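Long-range contacts in peptidoglycan D,D-transpeptidase PbpA (Mycobacterium tuberculosis, PDB 3UPN), which probably catalyses the cross-linking of cell-wall peptidoglycan as a D,D-transpeptidase and is probably required for regulating cell length: residues D17-Q22 / G41-L46; G331-P336 / Y356-A361; A377-Q382 / G389-S394. All coordinates share one frame; numbering follows the deposited sequence.

Contact 1: residues D17-Q22 / G41-L46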
loop_
_atom_site.group_PDB
_atom_site.type_symbol
_atom_site.label_atom_id
_atom_site.label_comp_id
_atom_site.label_asym_id
_atom_site.label_seq_id
_atom_site.Cartn_x
_atom_site.Cartn_y
_atom_site.Cartn_z
ATOM N N ASP A 17 15.408 -27.449 20.319
ATOM C CA ASP A 17 16.499 -26.573 20.755
ATOM C C ASP A 17 16.292 -25.093 20.397
ATOM O O ASP A 17 16.605 -24.209 21.200
ATOM C CB ASP A 17 17.856 -27.076 20.234
ATOM C CG ASP A 17 19.015 -26.194 20.680
ATOM O OD1 ASP A 17 19.240 -25.131 20.055
ATOM O OD2 ASP A 17 19.698 -26.564 21.657
ATOM N N GLU A 18 15.784 -24.823 19.197
ATOM C CA GLU A 18 15.517 -23.433 18.796
ATOM C C GLU A 18 14.383 -22.786 19.609
ATOM O O GLU A 18 14.251 -21.565 19.626
ATOM C CB GLU A 18 15.265 -23.302 17.287
ATOM C CG GLU A 18 14.063 -24.077 16.768
ATOM C CD GLU A 18 13.486 -23.481 15.497
ATOM O OE1 GLU A 18 13.601 -24.130 14.432
ATOM O OE2 GLU A 18 12.922 -22.367 15.568
ATOM N N TYR A 19 13.581 -23.606 20.289
ATOM C CA TYR A 19 12.575 -23.086 21.218
ATOM C C TYR A 19 13.096 -22.968 22.654
ATOM O O TYR A 19 12.426 -22.396 23.513
ATOM C CB TYR A 19 11.280 -23.904 21.146
ATOM C CG TYR A 19 10.404 -23.533 19.964
ATOM C CD1 TYR A 19 10.758 -23.906 18.662
ATOM C CD2 TYR A 19 9.231 -22.804 20.145
ATOM C CE1 TYR A 19 9.970 -23.566 17.573
ATOM C CE2 TYR A 19 8.422 -22.454 19.058
ATOM C CZ TYR A 19 8.801 -22.841 17.776
ATOM O OH TYR A 19 8.016 -22.515 16.697
ATOM N N SER A 20 14.299 -23.486 22.895
ATOM C CA SER A 20 14.954 -23.356 24.203
ATOM C C SER A 20 15.714 -22.026 24.365
ATOM O O SER A 20 16.177 -21.701 25.470
ATOM C CB SER A 20 15.907 -24.527 24.446
ATOM O OG SER A 20 17.103 -24.350 23.704
ATOM N N ARG A 21 15.860 -21.280 23.267
ATOM C CA ARG A 21 16.487 -19.955 23.284
ATOM C C ARG A 21 15.433 -18.891 22.970
ATOM O O ARG A 21 14.634 -19.059 22.049
ATOM C CB ARG A 21 17.649 -19.871 22.277
ATOM C CG ARG A 21 18.632 -21.057 22.323
ATOM C CD ARG A 21 19.774 -20.918 21.305
ATOM N NE ARG A 21 19.285 -20.443 20.007
ATOM C CZ ARG A 21 18.939 -21.229 18.989
ATOM N NH1 ARG A 21 19.041 -22.553 19.092
ATOM N NH2 ARG A 21 18.496 -20.685 17.857
ATOM N N GLN A 22 15.441 -17.805 23.740
ATOM C CA GLN A 22 14.447 -16.753 23.608
ATOM C C GLN A 22 14.565 -15.936 22.319
ATOM O O GLN A 22 15.426 -15.056 22.191
ATOM C CB GLN A 22 14.467 -15.822 24.819
ATOM C CG GLN A 22 13.338 -14.779 24.792
ATOM C CD GLN A 22 13.273 -13.951 26.050
ATOM O OE1 GLN A 22 14.294 -13.680 26.681
ATOM N NE2 GLN A 22 12.062 -13.546 26.433
ATOM N N GLY A 41 6.589 -25.501 28.887
ATOM C CA GLY A 41 6.403 -26.395 27.759
ATOM C C GLY A 41 7.681 -27.138 27.405
ATOM O O GLY A 41 8.780 -26.660 27.682
ATOM N N ARG A 42 7.508 -28.323 26.822
ATOM C CA ARG A 42 8.565 -29.094 26.178
ATOM C C ARG A 42 9.369 -28.177 25.250
ATOM O O ARG A 42 10.596 -28.168 25.291
ATOM C CB ARG A 42 7.924 -30.243 25.396
ATOM C CG ARG A 42 8.874 -31.095 24.588
ATOM C CD ARG A 42 8.280 -32.483 24.337
ATOM N NE ARG A 42 7.234 -32.493 23.304
ATOM C CZ ARG A 42 7.462 -32.657 22.000
ATOM N NH1 ARG A 42 8.709 -32.802 21.539
ATOM N NH2 ARG A 42 6.443 -32.662 21.147
ATOM N N PHE A 43 8.666 -27.398 24.424
ATOM C CA PHE A 43 9.279 -26.261 23.738
ATOM C C PHE A 43 9.118 -25.074 24.697
ATOM O O PHE A 43 7.995 -24.652 25.015
ATOM C CB PHE A 43 8.598 -25.996 22.390
ATOM C CG PHE A 43 8.358 -27.241 21.557
ATOM C CD1 PHE A 43 7.210 -28.023 21.746
ATOM C CD2 PHE A 43 9.257 -27.612 20.567
ATOM C CE1 PHE A 43 6.973 -29.158 20.973
ATOM C CE2 PHE A 43 9.032 -28.758 19.790
ATOM C CZ PHE A 43 7.879 -29.529 19.997
ATOM N N ARG A 44 10.235 -24.561 25.190
ATOM C CA ARG A 44 10.217 -23.635 26.324
ATOM C C ARG A 44 9.508 -22.296 26.026
ATOM O O ARG A 44 8.661 -21.830 26.807
ATOM C CB ARG A 44 11.649 -23.415 26.807
ATOM C CG ARG A 44 11.902 -22.162 27.633
ATOM C CD ARG A 44 13.345 -22.155 28.226
ATOM N NE ARG A 44 13.476 -21.172 29.308
ATOM C CZ ARG A 44 12.794 -21.217 30.456
ATOM N NH1 ARG A 44 12.965 -20.267 31.367
ATOM N NH2 ARG A 44 11.930 -22.202 30.696
ATOM N N PHE A 45 9.868 -21.704 24.889
ATOM C CA PHE A 45 9.379 -20.384 24.513
ATOM C C PHE A 45 8.143 -20.410 23.628
ATOM O O PHE A 45 8.089 -21.107 22.616
ATOM C CB PHE A 45 10.506 -19.537 23.910
ATOM C CG PHE A 45 11.529 -19.107 24.931
ATOM C CD1 PHE A 45 12.713 -19.828 25.096
ATOM C CD2 PHE A 45 11.292 -18.008 25.750
ATOM C CE1 PHE A 45 13.654 -19.456 26.056
ATOM C CE2 PHE A 45 12.217 -17.628 26.709
ATOM C CZ PHE A 45 13.411 -18.355 26.861
ATOM N N LEU A 46 7.125 -19.682 24.066
ATOM C CA LEU A 46 5.924 -19.511 23.261
ATOM C C LEU A 46 5.962 -18.114 22.632
ATOM O O LEU A 46 6.250 -17.131 23.308
ATOM C CB LEU A 46 4.650 -19.719 24.092
ATOM C CG LEU A 46 3.360 -19.370 23.313
ATOM C CD1 LEU A 46 2.779 -20.578 22.609
ATOM C CD2 LEU A 46 2.332 -18.695 24.175
#

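Contact 2: residues G331-P336 / Y356-A361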
loop_
_atom_site.group_PDB
_atom_site.type_symbol
_atom_site.label_atom_id
_atom_site.label_comp_id
_atom_site.label_asym_id
_atom_site.label_seq_id
_atom_site.Cartn_x
_atom_site.Cartn_y
_atom_site.Cartn_z
ATOM N N GLY A 331 8.582 14.582 -7.253
ATOM C CA GLY A 331 8.877 13.802 -8.461
ATOM C C GLY A 331 9.853 12.674 -8.236
ATOM O O GLY A 331 10.077 11.850 -9.126
ATOM N N ILE A 332 10.440 12.638 -7.044
ATOM C CA ILE A 332 11.441 11.616 -6.692
ATOM C C ILE A 332 10.860 10.473 -5.838
ATOM O O ILE A 332 10.311 10.708 -4.757
ATOM C CB ILE A 332 12.646 12.249 -5.945
ATOM C CG1 ILE A 332 13.404 13.206 -6.887
ATOM C CG2 ILE A 332 13.566 11.148 -5.327
ATOM C CD1 ILE A 332 14.370 14.136 -6.192
ATOM N N THR A 333 11.007 9.244 -6.331
ATOM C CA THR A 333 10.594 8.044 -5.594
ATOM C C THR A 333 11.652 7.610 -4.586
ATOM O O THR A 333 12.787 7.309 -4.955
ATOM C CB THR A 333 10.301 6.854 -6.549
ATOM O OG1 THR A 333 9.435 7.292 -7.606
ATOM C CG2 THR A 333 9.619 5.666 -5.783
ATOM N N MET A 334 11.278 7.577 -3.310
ATOM C CA MET A 334 12.128 6.953 -2.286
ATOM C C MET A 334 11.775 5.465 -2.187
ATOM O O MET A 334 10.605 5.090 -2.295
ATOM C CB MET A 334 11.949 7.639 -0.937
ATOM C CG MET A 334 12.292 9.120 -0.922
ATOM S SD MET A 334 14.001 9.462 -1.376
ATOM C CE MET A 334 14.915 8.688 -0.040
ATOM N N ARG A 335 12.788 4.621 -2.026
ATOM C CA ARG A 335 12.597 3.163 -1.961
ATOM C C ARG A 335 11.826 2.803 -0.695
ATOM O O ARG A 335 12.264 3.135 0.399
ATOM C CB ARG A 335 13.948 2.458 -1.948
ATOM C CG ARG A 335 13.844 0.944 -1.758
ATOM C CD ARG A 335 15.204 0.351 -1.503
ATOM N NE ARG A 335 16.127 0.693 -2.585
ATOM C CZ ARG A 335 17.243 0.026 -2.869
ATOM N NH1 ARG A 335 17.589 -1.050 -2.168
ATOM N NH2 ARG A 335 18.000 0.426 -3.875
ATOM N N PRO A 336 10.661 2.156 -0.841
ATOM C CA PRO A 336 9.879 1.842 0.372
ATOM C C PRO A 336 10.590 0.791 1.222
ATOM O O PRO A 336 11.078 -0.194 0.675
ATOM C CB PRO A 336 8.563 1.282 -0.185
ATOM C CG PRO A 336 8.560 1.620 -1.624
ATOM C CD PRO A 336 9.987 1.684 -2.060
ATOM N N TYR A 356 16.891 5.715 0.387
ATOM C CA TYR A 356 17.506 5.692 -0.928
ATOM C C TYR A 356 16.549 6.197 -2.004
ATOM O O TYR A 356 15.381 5.789 -2.055
ATOM C CB TYR A 356 18.002 4.276 -1.247
ATOM C CG TYR A 356 18.641 4.142 -2.608
ATOM C CD1 TYR A 356 19.911 4.663 -2.859
ATOM C CD2 TYR A 356 17.966 3.507 -3.648
ATOM C CE1 TYR A 356 20.496 4.549 -4.115
ATOM C CE2 TYR A 356 18.535 3.382 -4.905
ATOM C CZ TYR A 356 19.800 3.902 -5.135
ATOM O OH TYR A 356 20.360 3.778 -6.388
ATOM N N GLN A 357 17.051 7.096 -2.853
ATOM C CA GLN A 357 16.262 7.630 -3.962
ATOM C C GLN A 357 16.254 6.642 -5.120
ATOM O O GLN A 357 17.292 6.393 -5.722
ATOM C CB GLN A 357 16.804 8.988 -4.411
ATOM C CG GLN A 357 16.826 10.032 -3.307
ATOM C CD GLN A 357 17.323 11.376 -3.778
ATOM O OE1 GLN A 357 17.691 11.544 -4.940
ATOM N NE2 GLN A 357 17.329 12.352 -2.878
ATOM N N GLN A 358 15.086 6.071 -5.417
ATOM C CA GLN A 358 14.985 5.021 -6.433
ATOM C C GLN A 358 15.129 5.559 -7.852
ATOM O O GLN A 358 15.973 5.084 -8.621
ATOM C CB GLN A 358 13.702 4.189 -6.279
ATOM C CG GLN A 358 13.936 2.866 -5.548
ATOM C CD GLN A 358 12.823 1.841 -5.766
ATOM O OE1 GLN A 358 11.633 2.188 -5.835
ATOM N NE2 GLN A 358 13.207 0.568 -5.867
ATOM N N ARG A 359 14.308 6.549 -8.189
ATOM C CA ARG A 359 14.383 7.208 -9.493
ATOM C C ARG A 359 13.558 8.489 -9.487
ATOM O O ARG A 359 12.704 8.680 -8.614
ATOM C CB ARG A 359 13.907 6.263 -10.615
ATOM C CG ARG A 359 12.420 5.949 -10.605
ATOM C CD ARG A 359 12.078 4.782 -11.518
ATOM N NE ARG A 359 11.715 3.597 -10.743
ATOM C CZ ARG A 359 11.335 2.428 -11.259
ATOM N NH1 ARG A 359 11.262 2.256 -12.579
ATOM N NH2 ARG A 359 11.033 1.422 -10.444
ATOM N N ARG A 360 13.832 9.373 -10.446
ATOM C CA ARG A 360 12.945 10.494 -10.711
ATOM C C ARG A 360 11.915 10.029 -11.729
ATOM O O ARG A 360 12.273 9.537 -12.807
ATOM C CB ARG A 360 13.708 11.734 -11.201
ATOM C CG ARG A 360 12.796 12.929 -11.469
ATOM C CD ARG A 360 13.552 14.231 -11.785
ATOM N NE ARG A 360 13.964 14.952 -10.578
ATOM C CZ ARG A 360 13.141 15.591 -9.746
ATOM N NH1 ARG A 360 13.635 16.216 -8.683
ATOM N NH2 ARG A 360 11.824 15.604 -9.954
ATOM N N ALA A 361 10.638 10.154 -11.365
ATOM C CA ALA A 361 9.540 9.793 -12.250
ATOM C C ALA A 361 9.158 10.975 -13.151
ATOM O O ALA A 361 8.966 10.816 -14.364
ATOM C CB ALA A 361 8.328 9.316 -11.431
#

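Contact 3: residues A377-Q382 / G389-S394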
loop_
_atom_site.group_PDB
_atom_site.type_symbol
_atom_site.label_atom_id
_atom_site.label_comp_id
_atom_site.label_asym_id
_atom_site.label_seq_id
_atom_site.Cartn_x
_atom_site.Cartn_y
_atom_site.Cartn_z
ATOM N N ALA A 377 -9.044 18.130 -6.920
ATOM C CA ALA A 377 -9.835 16.888 -6.812
ATOM C C ALA A 377 -10.321 16.586 -5.392
ATOM O O ALA A 377 -11.445 16.118 -5.232
ATOM C CB ALA A 377 -9.075 15.685 -7.398
ATOM N N GLU A 378 -9.503 16.870 -4.377
ATOM C CA GLU A 378 -9.905 16.706 -2.965
ATOM C C GLU A 378 -11.053 17.646 -2.545
ATOM O O GLU A 378 -11.965 17.243 -1.795
ATOM C CB GLU A 378 -8.696 16.871 -2.027
ATOM C CG GLU A 378 -9.002 16.992 -0.509
ATOM C CD GLU A 378 -9.445 15.664 0.183
ATOM O OE1 GLU A 378 -9.382 14.577 -0.440
ATOM O OE2 GLU A 378 -9.859 15.722 1.364
ATOM N N LYS A 379 -11.003 18.891 -3.020
ATOM C CA LYS A 379 -12.057 19.866 -2.731
ATOM C C LYS A 379 -13.418 19.478 -3.320
ATOM O O LYS A 379 -14.437 19.603 -2.648
ATOM C CB LYS A 379 -11.630 21.263 -3.180
ATOM C CG LYS A 379 -10.770 21.951 -2.148
ATOM C CD LYS A 379 -9.763 22.870 -2.785
ATOM C CE LYS A 379 -8.814 23.429 -1.739
ATOM N NZ LYS A 379 -9.466 24.421 -0.832
ATOM N N VAL A 380 -13.413 19.006 -4.566
ATOM C CA VAL A 380 -14.596 18.485 -5.256
ATOM C C VAL A 380 -15.185 17.264 -4.528
ATOM O O VAL A 380 -16.405 17.106 -4.457
ATOM C CB VAL A 380 -14.252 18.144 -6.744
ATOM C CG1 VAL A 380 -15.279 17.229 -7.379
ATOM C CG2 VAL A 380 -14.106 19.411 -7.571
ATOM N N ALA A 381 -14.310 16.431 -3.964
ATOM C CA ALA A 381 -14.680 15.172 -3.299
ATOM C C ALA A 381 -15.604 15.341 -2.080
ATOM O O ALA A 381 -15.737 16.440 -1.522
ATOM C CB ALA A 381 -13.410 14.389 -2.916
ATOM N N GLN A 382 -16.261 14.248 -1.687
ATOM C CA GLN A 382 -17.044 14.211 -0.447
ATOM C C GLN A 382 -16.103 14.566 0.705
ATOM O O GLN A 382 -14.966 14.119 0.729
ATOM C CB GLN A 382 -17.652 12.818 -0.255
ATOM C CG GLN A 382 -19.053 12.808 0.355
ATOM C CD GLN A 382 -19.071 12.470 1.848
ATOM O OE1 GLN A 382 -18.308 11.608 2.322
ATOM N NE2 GLN A 382 -19.962 13.139 2.594
ATOM N N GLY A 389 -7.573 23.246 8.697
ATOM C CA GLY A 389 -6.240 23.847 8.552
ATOM C C GLY A 389 -5.200 22.958 7.882
ATOM O O GLY A 389 -4.035 23.351 7.736
ATOM N N VAL A 390 -5.618 21.758 7.480
ATOM C CA VAL A 390 -4.768 20.861 6.710
ATOM C C VAL A 390 -5.287 20.731 5.284
ATOM O O VAL A 390 -6.450 20.393 5.068
ATOM C CB VAL A 390 -4.647 19.450 7.355
ATOM C CG1 VAL A 390 -3.838 18.528 6.464
ATOM C CG2 VAL A 390 -4.004 19.540 8.735
ATOM N N GLN A 391 -4.412 21.004 4.319
ATOM C CA GLN A 391 -4.729 20.794 2.913
ATOM C C GLN A 391 -4.285 19.409 2.429
ATOM O O GLN A 391 -3.118 19.027 2.563
ATOM C CB GLN A 391 -4.101 21.896 2.060
ATOM C CG GLN A 391 -4.693 22.037 0.668
ATOM C CD GLN A 391 -4.022 23.139 -0.125
ATOM O OE1 GLN A 391 -2.801 23.129 -0.316
ATOM N NE2 GLN A 391 -4.819 24.108 -0.591
ATOM N N ILE A 392 -5.228 18.669 1.855
ATOM C CA ILE A 392 -4.975 17.328 1.350
ATOM C C ILE A 392 -5.009 17.342 -0.177
ATOM O O ILE A 392 -5.915 17.929 -0.774
ATOM C CB ILE A 392 -6.025 16.303 1.920
ATOM C CG1 ILE A 392 -5.909 16.216 3.452
ATOM C CG2 ILE A 392 -5.883 14.944 1.253
ATOM C CD1 ILE A 392 -7.021 15.428 4.168
ATOM N N ALA A 393 -4.012 16.720 -0.807
ATOM C CA ALA A 393 -4.078 16.446 -2.239
ATOM C C ALA A 393 -4.500 14.993 -2.415
ATOM O O ALA A 393 -3.941 14.109 -1.766
ATOM C CB ALA A 393 -2.750 16.701 -2.887
ATOM N N SER A 394 -5.485 14.739 -3.276
ATOM C CA SER A 394 -5.976 13.380 -3.450
ATOM C C SER A 394 -6.525 13.053 -4.830
ATOM O O SER A 394 -6.767 13.943 -5.649
ATOM C CB SER A 394 -7.021 13.032 -2.382
ATOM O OG SER A 394 -8.256 13.686 -2.595
#

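Contact 1: residues D17-Q22 / G41-L46
Gln22 lies across one face of the Phe45 ring: its CA sits over the ring centre, and its CB is 3.7 Å from the centroid, 25° off the ring normal, a CH-pi contact. The opposite face is covered by CG of Arg44, the neighbour in sequence, near the rim. At the ring's edge, close to its plane, stand the carbonyl oxygens of Tyr19 and Ser20, the latter 3.4 Å from Phe45 CE1. The one pair of rings that meet is Tyr19 and Phe43. Phe43 turns its edge toward the face of Tyr19 in a T-shaped stack, centroids 5.7 Å apart and planes at 73°, and the two side chains also touch at their bases, Tyr19 CB to Phe43 CB 3.6 Å. The Tyr19 ring has Phe45 O at its own edge, 3.2 Å from CD2.

One hydrogen bond joins the backbones, Phe45 N to Tyr19 O at 3.0 Å. Tyr19 belongs to a type I turn from Asp17 to Ser20, closed by Ser20 N to Asp17 O. Serine suits the place because its short side chain folds back to give the same oxygen a second bond, Ser20 OG to Asp17 O 2.6 Å. With CG anti to the backbone N (chi1 -174°), the extended Gln22 chain runs past Phe45 CE2, and its NE2 reaches Ser36 O on strand 31-38.

The contact thus sets the turn before strand 26-28 against the start of strand 45-48, an outermost strand of its sheet. Because one direct hydrogen bond spans the segments, the fit rests largely on the aromatic rings, whose C-H edges can lie next to carbonyl oxygens while their faces receive aliphatic carbons.

Contact 2: residues G331-P336 / Y356-A361
Gly331, Thr333 and Arg335 pair with Tyr356, Gln358, Arg359 and Ala361 through four backbone hydrogen bonds. Gly331 O accepts from Ala361 N at 2.9 Å, and Thr333 N gives to Arg359 O, also at 2.9 Å. Thr333 O then takes Gln358 N at 2.7 Å, while Arg335 N donates to Tyr356 O at 2.8 Å. Outside the pair, Ile332 O is satisfied by Asn329 ND2. Threonine's OG1, beside the backbone N (chi1 -49°), reaches Thr326 OG1 of helix 317-328, while CG2 lies toward Gln358 OE1.

Strands 332-334 and 357-360 form a two-stranded antiparallel sheet in the transpeptidase domain, their directions 158° apart. A classic beta bulge interrupts it: Thr333 faces both Gln358, whose backbone angles are helical, and Arg359, and this extra residue on strand 357-360 shifts the register by one. Ile332, Met334, Gln357 and Arg360 share one face. There Met334, bent at chi2 and chi3, brings SD to 3.5 Å from Gln357 CG, as an unbranched, flexible chain can. Ile332 CG1 lies over one face of the Arg360 guanidinium, whose NH2 bonds Val362 O and Gly330 O. Gly331 has a positive phi, which glycine adopts readily, and its bare CA lies beside Arg360 NH2. Farther along, Arg335 NH2 approaches Tyr356 CD2 at 3.1 Å, the guanidinium and ring planes 83° apart. Arg359 extends to Ser280 OG through NH2.

Contact 3: residues A377-Q382 / G389-S394
Glu378 OE1 accepts the hydroxyl of Ser394 at 2.6 Å, using the lone pair that points away from the other carboxylate oxygen. The glutamate's chi1 (169°, CG anti to the backbone N) sends CG past Ile392 O, which CB also approaches at 3.2 Å. The turn at chi2 (73°) then swings the carboxylate to Ser394 OG and brings CD to 3.8 Å from Ile392 CG2. A branched aliphatic residue suits that place, as it packs against the flank of the buried carboxylate. Ala377, small enough for close approach, sets CB 3.4 Å from Ser394 O.

Farther out, Tyr414 OH also bonds OE1, and Arg451 forms a salt bridge with OE2. Both carboxylate oxygens are therefore held, and the nearby arginine would probably favour the charged form.

Ser394 directly precedes the Lys-Thr-Gly motif of this family, on the strand that borders the active site. The Ala377 side chain is about 9 Å from that of Ser193, probably the acylated serine, and Ala381 touches the bound imipenem-derived ligand. A backbone bond of Ser394 with Met374 joins helix 364-380 to the start of edge strand 393-399, with strand 411-418 alongside and helix 446-458 packing on Ile392.

How the contacts relate
Along the chain the three contacts follow in series, each closing before the next opens. Contact 1 lies far out, its centre about 52 Å from that of contact 3, on the opposite side of the chain's centre, and about 43 Å from that of contact 2. The mixed sheet edged by its strand 45-48 also holds strands 339-343 and 349-352, which connect the two segments of contact 2, so the chain leaves that antiparallel pair for the sheet of contact 1 and returns. Contacts 2 and 3 share the transpeptidase domain, centres about 24 Å apart; strand 357-360 leads into helix 364-380, whose end forms contact 3. Contact 3 lies near the active site; contacts 1 and 2 are structural packing away from it.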